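Local coordinates for protein beta-1,4-mannanase (Aplysia kurodai, PDB 3VUP) that probably hydrolyses the internal beta-1,4-mannosidic linkages of mannan as a digestive-fluid enzyme of the sea hare, at residues C177-L183 with Y197-L201; N230-F234 with H278-G284. All blocks are in the same frame, centred on the assembly; numbering follows the deposited sequence.

Contact 1 (C177-L183 with Y197-L201); sequences CYDTTAL and YQDIL
Y178 lays its ring over the first turn of helix 197-214: Q198 CB sits 3.8 Å from the ring centroid and 12° off the normal, a CH-pi contact over the face, while Y178 OH comes within 3.5 Å of Q198 CG. The ring edge meets L201, with Y178 CE1 to L201 CD1 at 4.0 Å. Y178 and Y197 set the register, their CA atoms 4.8 Å apart. In segment 177-183 a 3-10 turn at 181-183 is closed by the hydrogen bond L183 N to T180 O (3.0 Å); an Asx turn, T181 N to D179 OD2 at 2.9 Å, leads into it. Y197 directs its CA-to-CB bond toward the loop; chi1, between wells at -100°, brings CD2 3.4 Å from T180 CG2, and its OH is hydrogen-bonded to Y240 OH. C177 O lies 3.7 Å from L201 CD1, and C177 SG is disulfide-bonded to C244 of helix 242-249. The loop after strand 157-161 thus folds back on the helix it enters, within a beta-alpha unit of the TIM barrel. No direct hydrogen bond crosses; water 1 accepts from Y197 N (2.9 Å) and donates to Y178 O (2.7 Å), so the polar link runs through water and the rest is apolar and CH-pi.

Contact 2 (N230-F234 with H278-G284); sequences NTDHF and HQASDYG
Segment 230-234 is irregular, extended at T231 (phi/psi -147/145) and turning to positive phi at F234 (61/28); segment 278-284 runs through a 3-10 turn at 280-283 and leaves it at G284, also with positive phi (68/29). Both belong to loops of the TIM barrel, one after strand 220-224 and the other between strands 259-262 and 289-293. T231 and Y283 are in register, CA to CA 5.6 Å. T231 OG1 (chi1 t) donates to Y283 O at 2.8 Å and accepts from H233 N at 3.0 Å, an ST turn, so one hydroxyl both shapes its own loop and ties it to the next. Water 2 adds a second link, accepting from D232 N and donating to Y283 O, each at 2.8 Å. F234, H278 and Y283, all chi1 m, form an aromatic cluster. The F234 edge meets the H278 face with centroids 4.9 Å apart and planes at 82°, and F234 CE1 to H278 NE2 at 3.5 Å. The F234 and Y283 rings lie obliquely, 5.3 Å between centroids and 39° between planes. H278 ND1 is hydrogen-bonded to A274 O, and the Y283 ring packs edge-to-face with F261 of strand 259-262. D282 OD2 accepts from Q279 N (2.9 Å), just ahead of the 3-10 turn, while D282 O lies 3.5 Å from F234 CE2. H233 lays a ring face over G284 N; a CB on G284 would clash, 2.3 Å from H233 NE2, and that nitrogen shares water 3 (3.1 Å) with G284 O (2.8 Å).

In the fold
Both contacts lie about 19 Å from the centre of the chain, among loops that follow the barrel strands. Their centres are 18 Å apart and their nearest atoms about 6 Å, without touching. Contact 1 is the more buried and local, a loop against the helix it enters; contact 2 is partly exposed and joins loops from different strands. Contact 1 includes C177, disulfide-bonded to C244, and packs single tyrosine rings on aliphatic groups of Q198, L201 and T180, with one water bridge and no direct hydrogen bond; contact 2 clusters rings against one another and adds a direct hydroxyl bond and two water bridges. The loop after strand 220-224 links them: D232 OD1 is hydrogen-bonded to N238 N, whereas H239 and Y240 reach C177 and Y197.

Contact 1 (C177-L183 with Y197-L201)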
# COMPACT_ATOMS: atom_id res chain seq x y z
N CYS A 177 -4.44 17.54 -12.55
CA CYS A 177 -4.61 16.38 -11.68
C CYS A 177 -5.22 15.17 -12.38
O CYS A 177 -5.06 14.04 -11.91
CB CYS A 177 -5.48 16.72 -10.47
SG CYS A 177 -4.75 17.88 -9.33
N TYR A 178 -5.95 15.41 -13.48
CA TYR A 178 -6.65 14.33 -14.16
C TYR A 178 -6.01 13.92 -15.49
O TYR A 178 -6.35 12.88 -16.05
CB TYR A 178 -8.12 14.71 -14.42
CG TYR A 178 -8.88 15.23 -13.21
CD1 TYR A 178 -8.56 14.83 -11.91
CD2 TYR A 178 -9.93 16.13 -13.36
CE1 TYR A 178 -9.25 15.32 -10.81
CE2 TYR A 178 -10.63 16.62 -12.27
CZ TYR A 178 -10.29 16.21 -11.00
OH TYR A 178 -10.97 16.69 -9.90
N ASP A 179 -5.08 14.73 -15.99
CA ASP A 179 -4.48 14.52 -17.30
C ASP A 179 -3.46 13.39 -17.23
O ASP A 179 -2.60 13.40 -16.36
CB ASP A 179 -3.81 15.82 -17.73
CG ASP A 179 -3.18 15.72 -19.09
OD1 ASP A 179 -3.75 16.30 -20.05
OD2 ASP A 179 -2.11 15.08 -19.21
N THR A 180 -3.53 12.43 -18.16
CA THR A 180 -2.58 11.31 -18.15
C THR A 180 -1.71 11.27 -19.40
O THR A 180 -1.15 10.23 -19.74
CB THR A 180 -3.29 9.96 -17.95
OG1 THR A 180 -4.22 9.75 -19.02
CG2 THR A 180 -4.04 9.93 -16.63
N THR A 181 -1.58 12.40 -20.08
CA THR A 181 -0.72 12.42 -21.25
C THR A 181 0.75 12.08 -20.93
O THR A 181 1.42 11.44 -21.74
CB THR A 181 -0.82 13.74 -22.04
OG1 THR A 181 -0.39 14.84 -21.23
CG2 THR A 181 -2.24 13.96 -22.53
N ALA A 182 1.23 12.44 -19.74
CA ALA A 182 2.61 12.10 -19.38
C ALA A 182 2.82 10.59 -19.26
O ALA A 182 3.95 10.12 -19.37
CB ALA A 182 3.02 12.80 -18.10
N LEU A 183 1.73 9.85 -19.04
CA LEU A 183 1.76 8.40 -18.91
C LEU A 183 1.61 7.67 -20.24
O LEU A 183 1.55 6.44 -20.25
CB LEU A 183 0.70 7.91 -17.93
CG LEU A 183 0.95 8.34 -16.48
CD1 LEU A 183 -0.24 7.98 -15.62
CD2 LEU A 183 2.22 7.70 -15.91
N TYR A 197 -9.08 9.80 -13.80
CA TYR A 197 -8.47 10.17 -12.52
C TYR A 197 -9.41 10.87 -11.56
O TYR A 197 -9.25 10.72 -10.36
CB TYR A 197 -7.16 10.96 -12.68
CG TYR A 197 -5.96 10.06 -12.47
CD1 TYR A 197 -5.53 9.71 -11.20
CD2 TYR A 197 -5.29 9.51 -13.54
CE1 TYR A 197 -4.45 8.85 -11.00
CE2 TYR A 197 -4.21 8.66 -13.37
CZ TYR A 197 -3.79 8.33 -12.09
OH TYR A 197 -2.73 7.48 -11.94
N GLN A 198 -10.40 11.61 -12.04
CA GLN A 198 -11.29 12.24 -11.07
C GLN A 198 -11.99 11.17 -10.21
O GLN A 198 -12.11 11.33 -8.99
CB GLN A 198 -12.30 13.17 -11.73
CG GLN A 198 -13.11 13.98 -10.72
CD GLN A 198 -14.07 14.96 -11.38
OE1 GLN A 198 -14.04 15.14 -12.60
NE2 GLN A 198 -14.92 15.59 -10.58
N ASP A 199 -12.41 10.07 -10.84
CA ASP A 199 -13.06 9.00 -10.10
C ASP A 199 -12.11 8.32 -9.12
O ASP A 199 -12.48 8.10 -7.97
CB ASP A 199 -13.64 7.94 -11.05
CG ASP A 199 -14.86 8.42 -11.81
OD1 ASP A 199 -15.64 9.24 -11.28
OD2 ASP A 199 -15.04 7.96 -12.94
N ILE A 200 -10.90 7.97 -9.56
CA ILE A 200 -9.98 7.27 -8.66
C ILE A 200 -9.52 8.19 -7.53
O ILE A 200 -9.35 7.74 -6.40
CB ILE A 200 -8.77 6.61 -9.39
CG1 ILE A 200 -8.28 5.39 -8.61
CG2 ILE A 200 -7.62 7.60 -9.60
CD1 ILE A 200 -9.23 4.21 -8.63
N LEU A 201 -9.34 9.47 -7.82
CA LEU A 201 -8.91 10.39 -6.77
C LEU A 201 -10.01 10.63 -5.74
O LEU A 201 -9.72 10.78 -4.56
CB LEU A 201 -8.36 11.70 -7.36
CG LEU A 201 -7.08 11.56 -8.16
CD1 LEU A 201 -6.75 12.88 -8.83
CD2 LEU A 201 -5.93 11.07 -7.28
O HOH W 1 -8.06 10.80 -16.35

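Contact 2 (N230-F234 with H278-G284)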
# COMPACT_ATOMS: atom_id res chain seq x y z
N ASN A 230 3.51 9.65 -9.93
CA ASN A 230 3.61 10.15 -8.56
C ASN A 230 4.75 11.18 -8.40
O ASN A 230 5.20 11.43 -7.29
CB ASN A 230 3.87 8.91 -7.65
CG ASN A 230 3.47 9.07 -6.17
OD1 ASN A 230 3.54 8.08 -5.45
ND2 ASN A 230 3.03 10.24 -5.73
N THR A 231 5.20 11.78 -9.50
CA THR A 231 6.21 12.83 -9.43
C THR A 231 5.95 13.84 -10.53
O THR A 231 5.50 13.48 -11.62
CB THR A 231 7.65 12.25 -9.55
OG1 THR A 231 8.60 13.31 -9.46
CG2 THR A 231 7.87 11.50 -10.85
N ASP A 232 6.24 15.11 -10.24
CA ASP A 232 6.22 16.16 -11.24
C ASP A 232 7.57 16.34 -11.92
O ASP A 232 7.70 17.15 -12.83
CB ASP A 232 5.75 17.47 -10.63
CG ASP A 232 4.28 17.45 -10.28
OD1 ASP A 232 3.46 17.08 -11.16
OD2 ASP A 232 3.93 17.78 -9.13
N HIS A 233 8.58 15.59 -11.47
CA HIS A 233 9.87 15.57 -12.13
C HIS A 233 9.87 14.52 -13.24
O HIS A 233 8.85 13.86 -13.46
CB HIS A 233 10.99 15.36 -11.10
CG HIS A 233 11.17 16.55 -10.21
ND1 HIS A 233 12.32 17.30 -10.17
CD2 HIS A 233 10.30 17.16 -9.37
CE1 HIS A 233 12.17 18.29 -9.32
NE2 HIS A 233 10.95 18.24 -8.82
N PHE A 234 10.98 14.38 -13.96
CA PHE A 234 11.11 13.33 -14.97
C PHE A 234 10.07 13.45 -16.09
O PHE A 234 9.73 12.45 -16.72
CB PHE A 234 11.05 11.93 -14.35
CG PHE A 234 12.14 11.66 -13.35
CD1 PHE A 234 13.40 11.27 -13.78
CD2 PHE A 234 11.91 11.79 -11.99
CE1 PHE A 234 14.40 11.02 -12.86
CE2 PHE A 234 12.91 11.55 -11.08
CZ PHE A 234 14.15 11.16 -11.51
N HIS A 278 17.98 6.13 -8.88
CA HIS A 278 17.81 7.50 -8.42
C HIS A 278 17.84 7.56 -6.90
O HIS A 278 18.14 6.57 -6.22
CB HIS A 278 16.54 8.09 -9.03
CG HIS A 278 16.64 8.24 -10.51
ND1 HIS A 278 16.29 7.23 -11.38
CD2 HIS A 278 17.16 9.23 -11.27
CE1 HIS A 278 16.55 7.62 -12.62
NE2 HIS A 278 17.08 8.83 -12.58
N GLN A 279 17.57 8.74 -6.36
CA GLN A 279 17.49 8.89 -4.93
C GLN A 279 16.18 9.59 -4.59
O GLN A 279 15.56 10.22 -5.46
CB GLN A 279 18.71 9.60 -4.35
CG GLN A 279 18.90 11.01 -4.86
CD GLN A 279 20.17 11.67 -4.32
OE1 GLN A 279 20.51 11.53 -3.14
NE2 GLN A 279 20.88 12.38 -5.18
N ALA A 280 15.74 9.46 -3.35
CA ALA A 280 14.44 9.97 -2.95
C ALA A 280 14.25 11.44 -3.32
O ALA A 280 13.18 11.83 -3.80
CB ALA A 280 14.20 9.75 -1.47
N SER A 281 15.28 12.25 -3.12
CA SER A 281 15.15 13.67 -3.37
C SER A 281 14.93 14.01 -4.85
O SER A 281 14.43 15.09 -5.16
CB SER A 281 16.36 14.43 -2.84
OG SER A 281 17.54 13.93 -3.43
N ASP A 282 15.26 13.10 -5.76
CA ASP A 282 15.06 13.35 -7.19
C ASP A 282 13.59 13.51 -7.56
O ASP A 282 13.28 14.05 -8.63
CB ASP A 282 15.64 12.21 -8.03
CG ASP A 282 17.14 12.13 -7.97
OD1 ASP A 282 17.80 13.17 -7.78
OD2 ASP A 282 17.68 11.02 -8.15
N TYR A 283 12.69 13.04 -6.71
CA TYR A 283 11.27 13.03 -7.05
C TYR A 283 10.53 14.32 -6.69
O TYR A 283 9.39 14.50 -7.09
CB TYR A 283 10.59 11.78 -6.45
CG TYR A 283 11.20 10.54 -7.06
CD1 TYR A 283 10.75 10.07 -8.29
CD2 TYR A 283 12.27 9.90 -6.46
CE1 TYR A 283 11.34 8.97 -8.89
CE2 TYR A 283 12.86 8.80 -7.05
CZ TYR A 283 12.40 8.35 -8.26
OH TYR A 283 13.01 7.25 -8.83
N GLY A 284 11.19 15.20 -5.94
CA GLY A 284 10.62 16.50 -5.64
C GLY A 284 9.40 16.46 -4.74
O GLY A 284 8.53 17.33 -4.80
O HOH W 2 7.19 16.08 -7.77
O HOH W 3 9.13 19.35 -6.58